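Local structure of 16S rRNA methylase (Uncultured bacterium, 7JLZ) at residues G53-P56 / Q60-N63; R66-E71 / A76-G81; P113-N118 / E168-H173. The protein methylates an adenine of 16S rRNA in the 30S ribosomal subunit, probably at N1 with S-adenosylmethionine as donor, a modification linked to aminoglycoside resistance. All coordinates share one frame; numbering follows the deposited sequence.

Contact 1: residues G53-P56 / Q60-N63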
loop_
_atom_site.group_PDB
_atom_site.type_symbol
_atom_site.label_atom_id
_atom_site.label_comp_id
_atom_site.label_asym_id
_atom_site.label_seq_id
_atom_site.Cartn_x
_atom_site.Cartn_y
_atom_site.Cartn_z
ATOM N N GLY A 53 -5.928 3.831 -3.946
ATOM C CA GLY A 53 -5.812 2.379 -3.888
ATOM C C GLY A 53 -5.649 1.797 -5.282
ATOM O O GLY A 53 -6.323 2.223 -6.220
ATOM N N ILE A 54 -4.762 0.805 -5.413
ATOM C CA ILE A 54 -4.508 0.142 -6.695
ATOM C C ILE A 54 -4.615 -1.368 -6.518
ATOM O O ILE A 54 -3.856 -1.957 -5.739
ATOM C CB ILE A 54 -3.124 0.508 -7.256
ATOM C CG1 ILE A 54 -2.944 2.031 -7.241
ATOM C CG2 ILE A 54 -2.964 -0.034 -8.681
ATOM C CD1 ILE A 54 -1.531 2.476 -7.665
ATOM N N GLU A 55 -5.536 -1.988 -7.249
ATOM C CA GLU A 55 -5.729 -3.432 -7.243
ATOM C C GLU A 55 -6.050 -3.934 -8.645
ATOM O O GLU A 55 -6.557 -3.180 -9.481
ATOM C CB GLU A 55 -6.852 -3.852 -6.280
ATOM C CG GLU A 55 -6.565 -3.473 -4.829
ATOM C CD GLU A 55 -5.376 -4.221 -4.229
ATOM O OE1 GLU A 55 -5.123 -5.375 -4.626
ATOM O OE2 GLU A 55 -4.691 -3.620 -3.362
ATOM N N PRO A 56 -5.781 -5.216 -8.928
ATOM C CA PRO A 56 -5.926 -5.715 -10.308
ATOM C C PRO A 56 -7.321 -6.137 -10.719
ATOM O O PRO A 56 -7.601 -6.203 -11.924
ATOM C CB PRO A 56 -4.985 -6.920 -10.346
ATOM C CG PRO A 56 -4.925 -7.384 -8.899
ATOM C CD PRO A 56 -4.984 -6.127 -8.083
ATOM N N GLN A 60 -12.736 -6.099 -6.713
ATOM C CA GLN A 60 -12.114 -5.802 -5.423
ATOM C C GLN A 60 -12.512 -4.433 -4.910
ATOM O O GLN A 60 -12.667 -4.236 -3.701
ATOM C CB GLN A 60 -10.591 -5.815 -5.525
ATOM C CG GLN A 60 -9.975 -7.150 -5.648
ATOM C CD GLN A 60 -8.484 -7.040 -5.695
ATOM O OE1 GLN A 60 -7.877 -7.258 -6.744
ATOM N NE2 GLN A 60 -7.874 -6.705 -4.561
ATOM N N LEU A 61 -12.585 -3.446 -5.805
ATOM C CA LEU A 61 -12.721 -2.059 -5.401
ATOM C C LEU A 61 -14.126 -1.527 -5.616
ATOM O O LEU A 61 -14.368 -0.343 -5.367
ATOM C CB LEU A 61 -11.702 -1.188 -6.143
ATOM C CG LEU A 61 -10.264 -1.635 -5.903
ATOM C CD1 LEU A 61 -9.320 -0.722 -6.680
ATOM C CD2 LEU A 61 -9.928 -1.631 -4.432
ATOM N N GLU A 62 -15.058 -2.386 -6.036
ATOM C CA GLU A 62 -16.420 -1.951 -6.351
ATOM C C GLU A 62 -17.135 -1.356 -5.134
ATOM O O GLU A 62 -17.700 -0.261 -5.209
ATOM C CB GLU A 62 -17.211 -3.135 -6.916
ATOM C CG GLU A 62 -18.715 -2.935 -6.912
ATOM C CD GLU A 62 -19.478 -4.116 -7.490
ATOM O OE1 GLU A 62 -18.850 -4.979 -8.140
ATOM O OE2 GLU A 62 -20.711 -4.180 -7.289
ATOM N N ASN A 63 -17.120 -2.063 -3.999
ATOM C CA ASN A 63 -17.910 -1.636 -2.838
ATOM C C ASN A 63 -17.414 -0.301 -2.278
ATOM O O ASN A 63 -18.197 0.642 -2.116
ATOM C CB ASN A 63 -17.874 -2.721 -1.755
ATOM C CG ASN A 63 -18.597 -2.304 -0.472
ATOM O OD1 ASN A 63 -19.607 -1.602 -0.513
ATOM N ND2 ASN A 63 -18.080 -2.746 0.669
#
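Glu55, which closes strand 49-55, packs against Gln60 and Leu61 of helix 58-70 where the chain turns from strand to helix in a beta-alpha-beta unit of the Rossmann-like methyltransferase fold. Glu55 and Leu61 form the buried, closely fitted side, where the leucine methyls meet the aliphatic base of the glutamate. Leu61 lies at about a right angle to Glu55, its CD2 3.9 Å from Glu55 CG, and Leu61 CD1 sits 4.2 Å from Gly53 O. A bend in the Glu55 chain (chi2 -66°) folds the carboxylate back, and Glu55 OE2 comes within 3.0 Å of Ile54 O. The two are both acceptors and not bonded to each other; each has a donor of its own, Gly32 N for the carboxylate and Trp103 NE1 for the carbonyl, which probably offsets their closeness. Class I methyltransferases commonly keep an acidic residue at this strand end for the cofactor ribose, and the position of Glu55 is consistent with that role.

Toward solvent, partly exposed Gln60 and exposed Pro56 are joined to the rest by a few short polar contacts. Gln60 OE1 approaches Pro56 CD at 3.4 Å and also accepts from Ile57 N. Gln60 NE2, which donates to Gly34 O as well, reaches Glu55 OE1 at 3.1 Å from above the carboxylate plane, 45° out of it.

Contact 2: residues R66-E71 / A76-G81. With SO4 (sulfate ion), chain B.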
loop_
_atom_site.group_PDB
_atom_site.type_symbol
_atom_site.label_atom_id
_atom_site.label_comp_id
_atom_site.label_asym_id
_atom_site.label_seq_id
_atom_site.Cartn_x
_atom_site.Cartn_y
_atom_site.Cartn_z
ATOM N N ARG A 66 -17.722 2.780 -4.587
ATOM C CA ARG A 66 -19.102 3.255 -4.614
ATOM C C ARG A 66 -19.442 3.991 -3.322
ATOM O O ARG A 66 -20.051 5.066 -3.358
ATOM C CB ARG A 66 -20.053 2.081 -4.848
ATOM C CG ARG A 66 -21.518 2.468 -4.866
ATOM C CD ARG A 66 -22.425 1.245 -4.761
ATOM N NE ARG A 66 -22.235 0.312 -5.869
ATOM C CZ ARG A 66 -21.758 -0.923 -5.740
ATOM N NH1 ARG A 66 -21.418 -1.396 -4.545
ATOM N NH2 ARG A 66 -21.639 -1.695 -6.814
ATOM N N LYS A 67 -19.054 3.428 -2.173
ATOM C CA LYS A 67 -19.259 4.114 -0.896
ATOM C C LYS A 67 -18.610 5.488 -0.902
ATOM O O LYS A 67 -19.210 6.475 -0.463
ATOM C CB LYS A 67 -18.689 3.289 0.261
ATOM C CG LYS A 67 -19.626 2.274 0.852
ATOM C CD LYS A 67 -18.988 1.555 2.040
ATOM C CE LYS A 67 -18.751 2.490 3.213
ATOM N NZ LYS A 67 -19.989 2.784 3.999
ATOM N N SER A 68 -17.359 5.560 -1.366
ATOM C CA SER A 68 -16.634 6.825 -1.373
ATOM C C SER A 68 -17.338 7.856 -2.242
ATOM O O SER A 68 -17.424 9.034 -1.879
ATOM C CB SER A 68 -15.201 6.596 -1.865
ATOM O OG SER A 68 -14.553 5.642 -1.048
ATOM N N GLN A 69 -17.849 7.432 -3.397
ATOM C CA GLN A 69 -18.511 8.376 -4.285
ATOM C C GLN A 69 -19.843 8.820 -3.702
ATOM O O GLN A 69 -20.173 10.010 -3.726
ATOM C CB GLN A 69 -18.701 7.751 -5.662
ATOM C CG GLN A 69 -19.324 8.685 -6.670
ATOM C CD GLN A 69 -20.432 8.020 -7.451
ATOM O OE1 GLN A 69 -21.420 7.560 -6.876
ATOM N NE2 GLN A 69 -20.272 7.953 -8.769
ATOM N N LYS A 70 -20.605 7.874 -3.146
ATOM C CA LYS A 70 -21.896 8.213 -2.561
ATOM C C LYS A 70 -21.728 9.125 -1.355
ATOM O O LYS A 70 -22.484 10.089 -1.188
ATOM C CB LYS A 70 -22.649 6.940 -2.172
ATOM N N GLU A 71 -20.742 8.847 -0.508
ATOM C CA GLU A 71 -20.517 9.643 0.691
ATOM C C GLU A 71 -19.679 10.888 0.428
ATOM O O GLU A 71 -19.302 11.574 1.383
ATOM C CB GLU A 71 -19.863 8.784 1.776
ATOM C CG GLU A 71 -20.799 7.739 2.349
ATOM C CD GLU A 71 -20.076 6.598 3.036
ATOM O OE1 GLU A 71 -20.433 5.426 2.777
ATOM O OE2 GLU A 71 -19.156 6.873 3.833
ATOM N N ALA A 76 -10.544 9.973 -1.942
ATOM C CA ALA A 76 -10.300 8.545 -2.104
ATOM C C ALA A 76 -10.530 8.199 -3.568
ATOM O O ALA A 76 -11.602 8.483 -4.109
ATOM C CB ALA A 76 -11.213 7.718 -1.193
ATOM N N ILE A 77 -9.525 7.613 -4.212
ATOM C CA ILE A 77 -9.652 7.184 -5.596
ATOM C C ILE A 77 -9.105 5.768 -5.721
ATOM O O ILE A 77 -8.191 5.367 -4.990
ATOM C CB ILE A 77 -8.945 8.169 -6.555
ATOM C CG1 ILE A 77 -9.291 7.857 -8.008
ATOM C CG2 ILE A 77 -7.453 8.158 -6.339
ATOM C CD1 ILE A 77 -8.586 8.756 -8.986
ATOM N N TYR A 78 -9.701 4.997 -6.639
ATOM C CA TYR A 78 -9.442 3.570 -6.776
ATOM C C TYR A 78 -9.130 3.241 -8.225
ATOM O O TYR A 78 -9.914 3.576 -9.116
ATOM C CB TYR A 78 -10.655 2.752 -6.295
ATOM C CG TYR A 78 -11.048 3.088 -4.873
ATOM C CD1 TYR A 78 -11.873 4.185 -4.591
ATOM C CD2 TYR A 78 -10.589 2.322 -3.809
ATOM C CE1 TYR A 78 -12.214 4.509 -3.289
ATOM C CE2 TYR A 78 -10.942 2.631 -2.496
ATOM C CZ TYR A 78 -11.754 3.727 -2.248
ATOM O OH TYR A 78 -12.107 4.050 -0.954
ATOM N N ILE A 79 -7.999 2.571 -8.458
ATOM C CA ILE A 79 -7.425 2.428 -9.795
ATOM C C ILE A 79 -7.084 0.970 -10.068
ATOM O O ILE A 79 -6.629 0.247 -9.174
ATOM C CB ILE A 79 -6.162 3.311 -9.938
ATOM C CG1 ILE A 79 -6.535 4.780 -9.764
ATOM C CG2 ILE A 79 -5.447 3.100 -11.289
ATOM C CD1 ILE A 79 -5.348 5.667 -9.706
ATOM N N LEU A 80 -7.293 0.537 -11.309
ATOM C CA LEU A 80 -6.864 -0.795 -11.716
ATOM C C LEU A 80 -5.355 -0.811 -11.932
ATOM O O LEU A 80 -4.811 0.049 -12.634
ATOM C CB LEU A 80 -7.559 -1.229 -13.002
ATOM C CG LEU A 80 -9.016 -1.627 -12.962
ATOM C CD1 LEU A 80 -9.409 -2.145 -14.336
ATOM C CD2 LEU A 80 -9.246 -2.683 -11.881
ATOM N N GLY A 81 -4.683 -1.793 -11.350
ATOM C CA GLY A 81 -3.249 -1.897 -11.557
ATOM C C GLY A 81 -2.674 -3.089 -10.828
ATOM O O GLY A 81 -3.322 -3.707 -9.983
HETATM S S SO4 B . -23.030 0.877 -9.418
HETATM O O1 SO4 B . -23.006 -0.452 -8.870
HETATM O O2 SO4 B . -23.157 1.834 -8.351
HETATM O O3 SO4 B . -24.148 1.006 -10.313
HETATM O O4 SO4 B . -21.809 1.121 -10.137
#
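Tyr78 and Ser68 join strand 76-80 to helix 58-70, the last strand and the helix of a beta-alpha-beta unit in this Rossmann-like methyltransferase; the strand is the outermost on its side of the seven-stranded sheet. A single hydrogen bond spans the two segments. The phenol of Tyr78 donates from OH to Ser68 OG over 2.9 Å, with the serine oxygen at the edge of the ring, near its plane. Ser68 OG stands beside its own backbone N (chi1 -57°) and also bonds to Tyr64 O one helical turn earlier, which places the acceptor for the tyrosine.

The van der Waals part is small. Ser68 CB rests 3.9 Å from Tyr78 CE1, and Ala76 CB comes equally near to Ser68 OG. Leu61, Tyr64 and Ser65 of the same helix pack on Tyr78 as well, while Tyr40 of helix 37-45 touches both Ser68 and Tyr78.

The ionic contacts lie away from the strand, on the helix and the residue just after it. Lys67 NZ forms a salt bridge of 2.9 Å with Glu71 OE1, using the syn lone pair of that oxygen; Glu71 OE2 is bonded to Tyr40 OH, so both carboxylate oxygens are held. A sulfate other than the one at Arg66 forms a salt bridge with Lys67 NZ; the sulfates probably come from the crystallisation liquor.

Arg66 extends its chain away from the strand (chi1 179°), then bends at chi3, and Arg66 NH2 also forms a salt bridge with Glu62 OE2. The guanidinium meets its sulfate by an edge, the sulfur lying in its plane: Arg66 NH2 donates to sulfate O1 at 2.8 Å, and Arg66 NE to sulfate O2 at 3.1 Å, with an N-H...O angle of 161°.

Contact 3: residues P113-N118 / E168-H173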
loop_
_atom_site.group_PDB
_atom_site.type_symbol
_atom_site.label_atom_id
_atom_site.label_comp_id
_atom_site.label_asym_id
_atom_site.label_seq_id
_atom_site.Cartn_x
_atom_site.Cartn_y
_atom_site.Cartn_z
ATOM N N PRO A 113 14.747 -12.273 -4.961
ATOM C CA PRO A 113 13.913 -11.105 -5.260
ATOM C C PRO A 113 14.087 -10.657 -6.703
ATOM O O PRO A 113 15.199 -10.626 -7.235
ATOM C CB PRO A 113 14.422 -10.037 -4.281
ATOM C CG PRO A 113 15.271 -10.782 -3.282
ATOM C CD PRO A 113 15.836 -11.938 -4.030
ATOM N N ASN A 114 12.966 -10.319 -7.337
ATOM C CA ASN A 114 12.984 -9.718 -8.668
ATOM C C ASN A 114 13.219 -8.225 -8.473
ATOM O O ASN A 114 12.286 -7.441 -8.289
ATOM C CB ASN A 114 11.683 -10.008 -9.411
ATOM C CG ASN A 114 11.771 -9.702 -10.900
ATOM O OD1 ASN A 114 12.372 -8.706 -11.312
ATOM N ND2 ASN A 114 11.167 -10.563 -11.716
ATOM N N TYR A 115 14.499 -7.829 -8.493
ATOM C CA TYR A 115 14.851 -6.444 -8.191
ATOM C C TYR A 115 14.312 -5.490 -9.247
ATOM O O TYR A 115 13.870 -4.382 -8.918
ATOM C CB TYR A 115 16.367 -6.304 -8.048
ATOM C CG TYR A 115 16.894 -6.991 -6.811
ATOM C CD1 TYR A 115 16.493 -6.579 -5.545
ATOM C CD2 TYR A 115 17.778 -8.058 -6.905
ATOM C CE1 TYR A 115 16.961 -7.206 -4.406
ATOM C CE2 TYR A 115 18.255 -8.691 -5.771
ATOM C CZ TYR A 115 17.844 -8.261 -4.525
ATOM O OH TYR A 115 18.313 -8.888 -3.395
ATOM N N GLU A 116 14.336 -5.902 -10.519
ATOM C CA GLU A 116 13.693 -5.110 -11.561
ATOM C C GLU A 116 12.221 -4.884 -11.238
ATOM O O GLU A 116 11.704 -3.773 -11.401
ATOM C CB GLU A 116 13.850 -5.793 -12.920
ATOM N N LYS A 117 11.533 -5.922 -10.756
ATOM C CA LYS A 117 10.134 -5.762 -10.366
ATOM C C LYS A 117 10.001 -4.893 -9.122
ATOM O O LYS A 117 9.149 -3.998 -9.068
ATOM C CB LYS A 117 9.481 -7.126 -10.130
ATOM C CG LYS A 117 8.869 -7.758 -11.369
ATOM C CD LYS A 117 7.903 -8.875 -10.991
ATOM C CE LYS A 117 7.467 -9.668 -12.216
ATOM N NZ LYS A 117 7.013 -8.786 -13.328
ATOM N N ASN A 118 10.831 -5.143 -8.107
ATOM C CA ASN A 118 10.674 -4.431 -6.842
ATOM C C ASN A 118 11.086 -2.966 -6.930
ATOM O O ASN A 118 10.758 -2.198 -6.017
ATOM C CB ASN A 118 11.456 -5.137 -5.727
ATOM C CG ASN A 118 10.895 -6.523 -5.391
ATOM O OD1 ASN A 118 9.718 -6.815 -5.623
ATOM N ND2 ASN A 118 11.748 -7.381 -4.834
ATOM N N GLU A 168 17.444 -2.717 1.895
ATOM C CA GLU A 168 18.382 -1.812 1.240
ATOM C C GLU A 168 18.651 -2.249 -0.193
ATOM O O GLU A 168 18.902 -1.406 -1.066
ATOM C CB GLU A 168 19.678 -1.725 2.048
ATOM C CG GLU A 168 19.518 -0.905 3.319
ATOM C CD GLU A 168 20.819 -0.671 4.048
ATOM O OE1 GLU A 168 21.708 -1.546 3.988
ATOM O OE2 GLU A 168 20.948 0.399 4.681
ATOM N N LYS A 169 18.577 -3.557 -0.457
ATOM C CA LYS A 169 18.688 -4.064 -1.819
ATOM C C LYS A 169 17.538 -3.599 -2.702
ATOM O O LYS A 169 17.619 -3.752 -3.926
ATOM C CB LYS A 169 18.778 -5.596 -1.798
ATOM C CG LYS A 169 20.151 -6.119 -1.374
ATOM C CD LYS A 169 20.179 -7.636 -1.268
ATOM C CE LYS A 169 21.608 -8.170 -1.186
ATOM N NZ LYS A 169 22.336 -7.734 0.044
ATOM N N ASN A 170 16.489 -3.018 -2.119
ATOM C CA ASN A 170 15.390 -2.416 -2.864
ATOM C C ASN A 170 15.344 -0.900 -2.653
ATOM O O ASN A 170 14.296 -0.274 -2.821
ATOM C CB ASN A 170 14.060 -3.067 -2.478
ATOM C CG ASN A 170 14.065 -4.575 -2.691
ATOM O OD1 ASN A 170 14.055 -5.052 -3.825
ATOM N ND2 ASN A 170 14.082 -5.330 -1.598
ATOM N N ASN A 171 16.476 -0.309 -2.262
ATOM C CA ASN A 171 16.660 1.139 -2.136
ATOM C C ASN A 171 15.864 1.731 -0.976
ATOM O O ASN A 171 15.541 2.924 -0.972
ATOM C CB ASN A 171 16.325 1.874 -3.448
ATOM C CG ASN A 171 16.902 3.278 -3.488
ATOM O OD1 ASN A 171 18.044 3.499 -3.091
ATOM N ND2 ASN A 171 16.106 4.237 -3.950
ATOM N N LEU A 172 15.568 0.918 0.036
ATOM C CA LEU A 172 14.781 1.348 1.182
ATOM C C LEU A 172 15.638 1.281 2.431
ATOM O O LEU A 172 16.215 0.235 2.734
ATOM C CB LEU A 172 13.532 0.478 1.353
ATOM C CG LEU A 172 12.528 0.588 0.201
ATOM C CD1 LEU A 172 11.433 -0.459 0.344
ATOM C CD2 LEU A 172 11.953 2.004 0.129
ATOM N N HIS A 173 15.717 2.396 3.150
ATOM C CA HIS A 173 16.446 2.466 4.407
ATOM C C HIS A 173 15.458 2.435 5.568
ATOM O O HIS A 173 14.582 3.296 5.661
ATOM C CB HIS A 173 17.303 3.727 4.446
ATOM C CG HIS A 173 17.970 3.936 5.757
ATOM N ND1 HIS A 173 17.463 4.780 6.719
ATOM C CD2 HIS A 173 19.096 3.396 6.278
ATOM C CE1 HIS A 173 18.253 4.755 7.774
ATOM N NE2 HIS A 173 19.250 3.923 7.536
HETATM O O HOH W 1 12.432 -0.143 -4.905
#
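Tyr115, Asn170 and Lys169 bury the most surface where the short helix 115-118 meets the turn that follows helix 156-168. The Tyr115 ring crosses the base of the Lys169 chain at a slant, with Tyr115 CE1 3.6 Å from Lys169 CB. Its hydroxyl end is the tighter spot, for Tyr115 OH comes within 3.1 Å of Lys169 CD; beyond it the lysine chain leads away. One face of the ring takes Pro113 O, offset toward the rim.

Asn170 is the buried member. With chi1 at -57°, its amide is carried toward the helix, where Asn170 OD1 meets the edge of the Tyr115 ring, 3.4 Å from Tyr115 CD1. Asn170 OD1 is also 3.2 Å from Asn118 CB and accepts a weak hydrogen bond from Asn118 ND2, at 3.4 Å. The stronger polar partner of Asn118 is Leu107 N, bonded to OD1. A water donates to both Asn118 O and Asn170 O, bridging the two backbones.

Each segment also holds a helix end: Asn114 OD1 caps helix 115-118 by accepting from Lys117 N, and Asn171, with its positive phi, is the C-prime residue of a Schellman motif ending helix 156-168. The chain then enters edge strand 172-179, beside strand 205-211, while Asn171 ND2 reaches Ser122 OG in helix 120-124.

Overall arrangement
The three contacts follow one another along the chain, each closing before the next opens, and all reach the same seven-stranded mixed sheet. Contacts 1 and 2 are neighbours, their centres 8 Å apart: both use helix 58-70, and their strands, 49-55 and 76-80, run parallel side by side, joined by backbone bonds from Gly53 to Ile77 and Ile79. Together they tie both ends of one beta-alpha-beta crossover. Contact 3 lies across the chain's centre, with its centre about 25 Å from that of contact 1 and 30 Å from that of contact 2, beside the other outermost strand, 172-179. The set thus samples connections near both margins of the Rossmann-like methyltransferase sheet.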